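Local coordinates for adhesion G-protein coupled receptor G6 (Danio rerio, PDB 6V55) that acts as an adhesion G-protein coupled receptor associated with myelination, its calcium-binding extracellular region probably serving in cell adhesion, at residues Ala361-Ile365 / Arg400-Leu404; Tyr378-Gly384 / Leu406-Thr412. One frame throughout, in Å; residues are numbered along the deposited sequence.

Contact 1: Ala361-Ile365 / Arg400-Leu404. Unlike the reference sequence in segment 400-404: Ile402 (reference Thr).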
loop_
_atom_site.group_PDB
_atom_site.type_symbol
_atom_site.label_atom_id
_atom_site.label_comp_id
_atom_site.label_asym_id
_atom_site.label_seq_id
_atom_site.Cartn_x
_atom_site.Cartn_y
_atom_site.Cartn_z
ATOM N N ALA A 361 0.794 -50.339 -1.503
ATOM C CA ALA A 361 1.950 -49.462 -1.613
ATOM C C ALA A 361 1.749 -48.107 -0.945
ATOM O O ALA A 361 2.744 -47.404 -0.729
ATOM C CB ALA A 361 2.310 -49.272 -3.089
ATOM N N THR A 362 0.507 -47.736 -0.601
ATOM C CA THR A 362 0.247 -46.437 0.021
ATOM C C THR A 362 0.845 -46.348 1.426
ATOM O O THR A 362 1.366 -45.293 1.812
ATOM C CB THR A 362 -1.258 -46.163 0.065
ATOM O OG1 THR A 362 -1.877 -46.568 -1.166
ATOM C CG2 THR A 362 -1.503 -44.713 0.246
ATOM N N ALA A 363 0.820 -47.457 2.180
ATOM C CA ALA A 363 1.443 -47.484 3.504
ATOM C C ALA A 363 2.955 -47.374 3.400
ATOM O O ALA A 363 3.578 -46.630 4.169
ATOM C CB ALA A 363 1.058 -48.763 4.250
ATOM N N ILE A 364 3.540 -48.067 2.417
ATOM C CA ILE A 364 4.991 -48.086 2.221
ATOM C C ILE A 364 5.477 -46.728 1.736
ATOM O O ILE A 364 6.505 -46.224 2.208
ATOM C CB ILE A 364 5.384 -49.216 1.239
ATOM C CG1 ILE A 364 5.008 -50.613 1.771
ATOM C CG2 ILE A 364 6.873 -49.221 0.949
ATOM C CD1 ILE A 364 5.324 -50.861 3.255
ATOM N N ILE A 365 4.707 -46.086 0.838
ATOM C CA ILE A 365 5.073 -44.773 0.295
ATOM C C ILE A 365 4.975 -43.696 1.365
ATOM O O ILE A 365 5.910 -42.895 1.537
ATOM C CB ILE A 365 4.206 -44.429 -0.933
ATOM C CG1 ILE A 365 4.733 -45.165 -2.156
ATOM C CG2 ILE A 365 4.239 -42.947 -1.265
ATOM C CD1 ILE A 365 3.700 -45.336 -3.238
ATOM N N ARG A 400 2.525 -49.021 -12.905
ATOM C CA ARG A 400 2.846 -47.627 -12.655
ATOM C C ARG A 400 1.657 -47.011 -11.946
ATOM O O ARG A 400 0.535 -47.064 -12.457
ATOM C CB ARG A 400 3.116 -46.881 -13.952
ATOM C CG ARG A 400 3.466 -45.424 -13.703
ATOM C CD ARG A 400 3.666 -44.624 -15.003
ATOM N NE ARG A 400 4.215 -45.415 -16.109
ATOM C CZ ARG A 400 5.507 -45.731 -16.257
ATOM N NH1 ARG A 400 6.407 -45.346 -15.355
ATOM N NH2 ARG A 400 5.899 -46.455 -17.303
ATOM N N GLN A 401 1.896 -46.429 -10.778
ATOM C CA GLN A 401 0.839 -45.909 -9.921
ATOM C C GLN A 401 1.088 -44.424 -9.707
ATOM O O GLN A 401 2.233 -44.019 -9.501
ATOM C CB GLN A 401 0.808 -46.662 -8.582
ATOM C CG GLN A 401 0.573 -48.177 -8.705
ATOM C CD GLN A 401 0.542 -48.879 -7.356
ATOM O OE1 GLN A 401 0.405 -48.234 -6.319
ATOM N NE2 GLN A 401 0.671 -50.203 -7.363
ATOM N N ILE A 402 0.036 -43.608 -9.784
ATOM C CA ILE A 402 0.153 -42.169 -9.597
ATOM C C ILE A 402 -0.624 -41.805 -8.343
ATOM O O ILE A 402 -1.822 -42.104 -8.237
ATOM C CB ILE A 402 -0.333 -41.373 -10.817
ATOM C CG1 ILE A 402 0.457 -41.794 -12.052
ATOM C CG2 ILE A 402 -0.124 -39.898 -10.585
ATOM C CD1 ILE A 402 0.208 -40.977 -13.300
ATOM N N TYR A 403 0.066 -41.155 -7.397
ATOM C CA TYR A 403 -0.451 -40.792 -6.087
ATOM C C TYR A 403 -0.493 -39.281 -5.943
ATOM O O TYR A 403 0.367 -38.568 -6.471
ATOM C CB TYR A 403 0.425 -41.371 -4.966
ATOM C CG TYR A 403 0.226 -42.847 -4.745
ATOM C CD1 TYR A 403 -0.644 -43.306 -3.760
ATOM C CD2 TYR A 403 0.886 -43.778 -5.531
ATOM C CE1 TYR A 403 -0.847 -44.657 -3.554
ATOM C CE2 TYR A 403 0.701 -45.132 -5.332
ATOM C CZ TYR A 403 -0.169 -45.564 -4.344
ATOM O OH TYR A 403 -0.373 -46.912 -4.150
ATOM N N LEU A 404 -1.486 -38.800 -5.203
ATOM C CA LEU A 404 -1.595 -37.396 -4.836
ATOM C C LEU A 404 -1.428 -37.278 -3.326
ATOM O O LEU A 404 -2.171 -37.923 -2.581
ATOM C CB LEU A 404 -2.947 -36.846 -5.271
ATOM C CG LEU A 404 -3.211 -35.372 -5.033
ATOM C CD1 LEU A 404 -2.271 -34.523 -5.861
ATOM C CD2 LEU A 404 -4.654 -35.110 -5.411
#
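The phenolic oxygen of Tyr403 lies where helix 361-374 meets the sheet, and two polar side chains reach it. Its proton goes to OE1 of Gln401, two residues back on the same strand, and the O-to-O distance from OH to OE1 is 2.7 Å. From the helix, Thr362 OG1 donates to the same OH in a weak bond of 3.4 Å. Ala361 CB sits beside this pair, 3.7 Å from Tyr403 OH, and its small size lets the helix backbone come near. The amide that accepts the proton is itself held, since Gln401 NE2 bonds to the hydroxyl of Thr399; Thr399 thus helps to orient the amide, and the amide the phenol.

Thr362 OG1 comes in at the edge of the ring, close to its plane and 3.2 Å from Tyr403 CE1. Ile365, one helical turn on from Ala361, lays its CD1 over one face in a CH-pi contact, 4.1 Å from the ring centroid and offset toward the rim. With CG1 of Ile365 anti to its own carbonyl carbon (chi1 -79°) and the chain extended beyond it (chi2 158°), the terminal methyl gains the reach to arrive there. The axes of the two segments come within 11.1 Å, at 59°, a distance that the long Tyr403 from the strand and Ile365 from the helix bridge together. Tyrosine also brings a hydroxyl that the neighbouring polar groups can bind. Ile365 also touches Val351 and Ile385 on the flanking strands, so the contact is part of the helix-on-sheet core of an alpha/beta sandwich, as in SEA domains.

Contact 2: Tyr378-Gly384 / Leu406-Thr412; sequences YRVYVDG and LLVYKNT. With NAG (2-acetamido-2-deoxy-beta-D-glucopyranose), chain J.
Arg379 bends at chi3 (-55°), and the bend carries its guanidinium across to the end of the partner strand, while Tyr409, with CG anti to its amide nitrogen (chi1 -159°), sends its ring back toward Val380 and Tyr378. Arg379 NH2 meets Asn411 O at 2.6 Å and Thr412 OG1 at 2.8 Å, both weak bonds because the N-H directions are poor. Lys410 O stands over the centre of the guanidinium face, 3.1 Å above its plane. Thr412 and Asn411 are poorly ordered, so the details of this grip deserve caution.

Between the ends runs an antiparallel ladder. Tyr381 and Val408 form the hydrogen-bonded pair, with Val408 N to Tyr381 O at 2.8 Å; further backbone bonds, from Lys410 N to Arg379 O and from Asp383 N to Leu406 O, continue it on either side. Val380 with Tyr409 and Val382 with Leu407 are non-hydrogen-bonded pairs whose side chains share one face. There Val380 CG2 lies 3.9 Å from Tyr409 CD1, and Val382 CG1 meets Leu407 CD2 at 3.7 Å. Branched and aliphatic residues suit this face, which packs on helix 361-374 through Phe373 and Leu369. At its margin Tyr409 OH approaches the edge of the Tyr378 ring, 3.4 Å from CD1.

Tyr381 is on the other face. The Tyr381 and Lys410 side chains cross at about a right angle, with Lys410 CG against CD2 and CE2 of the ring; by the strand's outer edge Tyr381 CD1 lies 3.5 Å from O5 of a protein-linked N-acetylglucosamine. Thus the ladder supplies the regular grip and apolar groups pack against the helix, whereas the other side is mixed: Leu406 and Val408 are buried under loops and strand 342-353, while exposed Asp383 and Lys410 form salt bridges with Arg489 and Asp342.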
loop_
_atom_site.group_PDB
_atom_site.type_symbol
_atom_site.label_atom_id
_atom_site.label_comp_id
_atom_site.label_asym_id
_atom_site.label_seq_id
_atom_site.Cartn_x
_atom_site.Cartn_y
_atom_site.Cartn_z
ATOM N N TYR A 378 14.112 -32.286 8.836
ATOM C CA TYR A 378 12.973 -31.425 8.523
ATOM C C TYR A 378 11.703 -32.000 9.139
ATOM O O TYR A 378 11.510 -33.218 9.144
ATOM C CB TYR A 378 12.779 -31.284 7.010
ATOM C CG TYR A 378 13.678 -30.257 6.389
ATOM C CD1 TYR A 378 13.348 -28.905 6.420
ATOM C CD2 TYR A 378 14.856 -30.635 5.775
ATOM C CE1 TYR A 378 14.189 -27.951 5.848
ATOM C CE2 TYR A 378 15.695 -29.705 5.203
ATOM C CZ TYR A 378 15.365 -28.370 5.237
ATOM O OH TYR A 378 16.225 -27.465 4.660
ATOM N N ARG A 379 10.844 -31.129 9.673
ATOM C CA ARG A 379 9.566 -31.590 10.221
ATOM C C ARG A 379 8.472 -31.467 9.166
ATOM O O ARG A 379 7.545 -30.661 9.267
ATOM C CB ARG A 379 9.209 -30.826 11.487
ATOM C CG ARG A 379 10.266 -30.934 12.546
ATOM C CD ARG A 379 10.240 -29.747 13.470
ATOM N NE ARG A 379 10.355 -28.491 12.734
ATOM C CZ ARG A 379 10.048 -27.303 13.248
ATOM N NH1 ARG A 379 9.609 -27.225 14.498
ATOM N NH2 ARG A 379 10.175 -26.197 12.517
ATOM N N VAL A 380 8.592 -32.309 8.137
ATOM C CA VAL A 380 7.583 -32.430 7.087
ATOM C C VAL A 380 6.969 -33.825 7.170
ATOM O O VAL A 380 7.700 -34.827 7.208
ATOM C CB VAL A 380 8.178 -32.168 5.691
ATOM C CG1 VAL A 380 7.075 -32.162 4.636
ATOM C CG2 VAL A 380 8.963 -30.868 5.667
ATOM N N TYR A 381 5.634 -33.891 7.191
ATOM C CA TYR A 381 4.922 -35.145 7.393
ATOM C C TYR A 381 3.820 -35.250 6.346
ATOM O O TYR A 381 3.421 -34.245 5.762
ATOM C CB TYR A 381 4.336 -35.226 8.819
ATOM C CG TYR A 381 5.322 -34.953 9.968
ATOM C CD1 TYR A 381 6.009 -36.008 10.578
ATOM C CD2 TYR A 381 5.538 -33.648 10.468
ATOM C CE1 TYR A 381 6.897 -35.786 11.629
ATOM C CE2 TYR A 381 6.433 -33.420 11.534
ATOM C CZ TYR A 381 7.098 -34.502 12.106
ATOM O OH TYR A 381 7.981 -34.330 13.143
ATOM N N VAL A 382 3.309 -36.467 6.109
ATOM C CA VAL A 382 2.183 -36.652 5.192
ATOM C C VAL A 382 0.874 -36.598 5.963
ATOM O O VAL A 382 0.688 -37.318 6.953
ATOM C CB VAL A 382 2.293 -37.952 4.371
ATOM C CG1 VAL A 382 3.296 -37.751 3.327
ATOM C CG2 VAL A 382 2.740 -39.137 5.184
ATOM N N ASP A 383 -0.036 -35.741 5.505
ATOM C CA ASP A 383 -1.338 -35.552 6.123
ATOM C C ASP A 383 -2.452 -36.167 5.290
ATOM O O ASP A 383 -3.629 -36.051 5.659
ATOM C CB ASP A 383 -1.609 -34.048 6.339
ATOM C CG ASP A 383 -2.488 -33.759 7.568
ATOM O OD1 ASP A 383 -2.873 -34.719 8.273
ATOM O OD2 ASP A 383 -2.801 -32.565 7.822
ATOM N N GLY A 384 -2.116 -36.794 4.164
ATOM C CA GLY A 384 -3.108 -37.414 3.307
ATOM C C GLY A 384 -2.512 -37.864 1.985
ATOM O O GLY A 384 -1.681 -37.141 1.415
ATOM N N LEU A 406 -0.460 -34.834 0.334
ATOM C CA LEU A 406 -0.376 -33.581 1.084
ATOM C C LEU A 406 0.761 -33.675 2.088
ATOM O O LEU A 406 0.670 -34.433 3.059
ATOM C CB LEU A 406 -1.689 -33.294 1.810
ATOM C CG LEU A 406 -1.812 -31.961 2.564
ATOM C CD1 LEU A 406 -1.843 -30.829 1.578
ATOM C CD2 LEU A 406 -3.049 -31.945 3.424
ATOM N N LEU A 407 1.820 -32.905 1.869
ATOM C CA LEU A 407 2.899 -32.758 2.840
ATOM C C LEU A 407 2.647 -31.497 3.649
ATOM O O LEU A 407 2.256 -30.470 3.086
ATOM C CB LEU A 407 4.263 -32.665 2.154
ATOM C CG LEU A 407 4.425 -33.480 0.870
ATOM C CD1 LEU A 407 5.664 -33.074 0.083
ATOM C CD2 LEU A 407 4.474 -34.946 1.194
ATOM N N VAL A 408 2.873 -31.571 4.966
ATOM C CA VAL A 408 2.651 -30.446 5.875
ATOM C C VAL A 408 3.947 -30.155 6.630
ATOM O O VAL A 408 4.574 -31.069 7.182
ATOM C CB VAL A 408 1.460 -30.705 6.834
ATOM C CG1 VAL A 408 1.513 -32.071 7.442
ATOM C CG2 VAL A 408 1.385 -29.686 7.952
ATOM N N TYR A 409 4.373 -28.887 6.604
ATOM C CA TYR A 409 5.572 -28.413 7.300
ATOM C C TYR A 409 5.158 -27.898 8.675
ATOM O O TYR A 409 4.485 -26.874 8.774
ATOM C CB TYR A 409 6.226 -27.311 6.468
ATOM C CG TYR A 409 7.686 -27.012 6.718
ATOM C CD1 TYR A 409 8.406 -27.640 7.725
ATOM C CD2 TYR A 409 8.345 -26.074 5.916
ATOM C CE1 TYR A 409 9.747 -27.328 7.938
ATOM C CE2 TYR A 409 9.678 -25.752 6.120
ATOM C CZ TYR A 409 10.380 -26.385 7.124
ATOM O OH TYR A 409 11.715 -26.062 7.311
ATOM N N LYS A 410 5.570 -28.595 9.732
ATOM C CA LYS A 410 5.155 -28.253 11.091
ATOM C C LYS A 410 6.039 -27.136 11.627
ATOM O O LYS A 410 7.233 -27.353 11.847
ATOM C CB LYS A 410 5.254 -29.469 12.010
ATOM C CG LYS A 410 4.026 -30.326 12.111
ATOM C CD LYS A 410 2.873 -29.617 12.836
ATOM C CE LYS A 410 1.531 -30.387 12.583
ATOM N NZ LYS A 410 0.264 -29.757 13.114
ATOM N N ASN A 411 5.455 -25.939 11.793
ATOM C CA ASN A 411 5.963 -24.829 12.618
ATOM C C ASN A 411 7.304 -24.288 12.114
ATOM O O ASN A 411 8.335 -24.379 12.786
ATOM C CB ASN A 411 6.035 -25.221 14.099
ATOM C CG ASN A 411 4.701 -25.689 14.637
ATOM O OD1 ASN A 411 4.035 -26.561 14.055
ATOM N ND2 ASN A 411 4.278 -25.077 15.736
ATOM N N THR A 412 7.256 -23.693 10.921
ATOM C CA THR A 412 8.422 -23.000 10.385
ATOM C C THR A 412 7.960 -21.692 9.767
ATOM O O THR A 412 6.920 -21.660 9.107
ATOM C CB THR A 412 9.171 -23.885 9.367
ATOM O OG1 THR A 412 9.803 -24.968 10.060
ATOM C CG2 THR A 412 10.274 -23.113 8.600
HETATM C C1 NAG J . 3.670 -39.858 9.638
HETATM C C2 NAG J . 2.964 -41.082 10.290
HETATM C C3 NAG J . 1.710 -40.638 11.071
HETATM C C4 NAG J . 2.050 -39.541 12.078
HETATM C C5 NAG J . 2.691 -38.356 11.352
HETATM C C6 NAG J . 3.106 -37.233 12.276
HETATM C C7 NAG J . 2.955 -43.379 9.392
HETATM C C8 NAG J . 2.518 -44.261 8.260
HETATM N N2 NAG J . 2.622 -42.084 9.290
HETATM O O3 NAG J . 1.120 -41.753 11.736
HETATM O O4 NAG J . 0.883 -39.110 12.771
HETATM O O5 NAG J . 3.875 -38.791 10.657
HETATM O O6 NAG J . 2.979 -37.583 13.649
HETATM O O7 NAG J . 3.578 -43.819 10.357
#

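How the contacts relate
Both contacts use strand 399-410, in successive parts of it. Contact 1 is buried: there the strand's side chains meet the start of helix 361-374 across a gap too wide for backbone bonding, and a tyrosine hydroxyl with two polar partners, and apolar cover on the ring, does the joining. Contact 2, about 18 Å away between centres, is only partly buried and joins the same strand to its edge neighbour, strand 380-392, mainly through main-chain hydrogen bonds, with exposed charged side chains and a sugar at its margins. Helix 361-374 leads on in sequence to strand 380-392; the segments of the two contacts alternate along the chain, and both contacts lie within the SEA domain range.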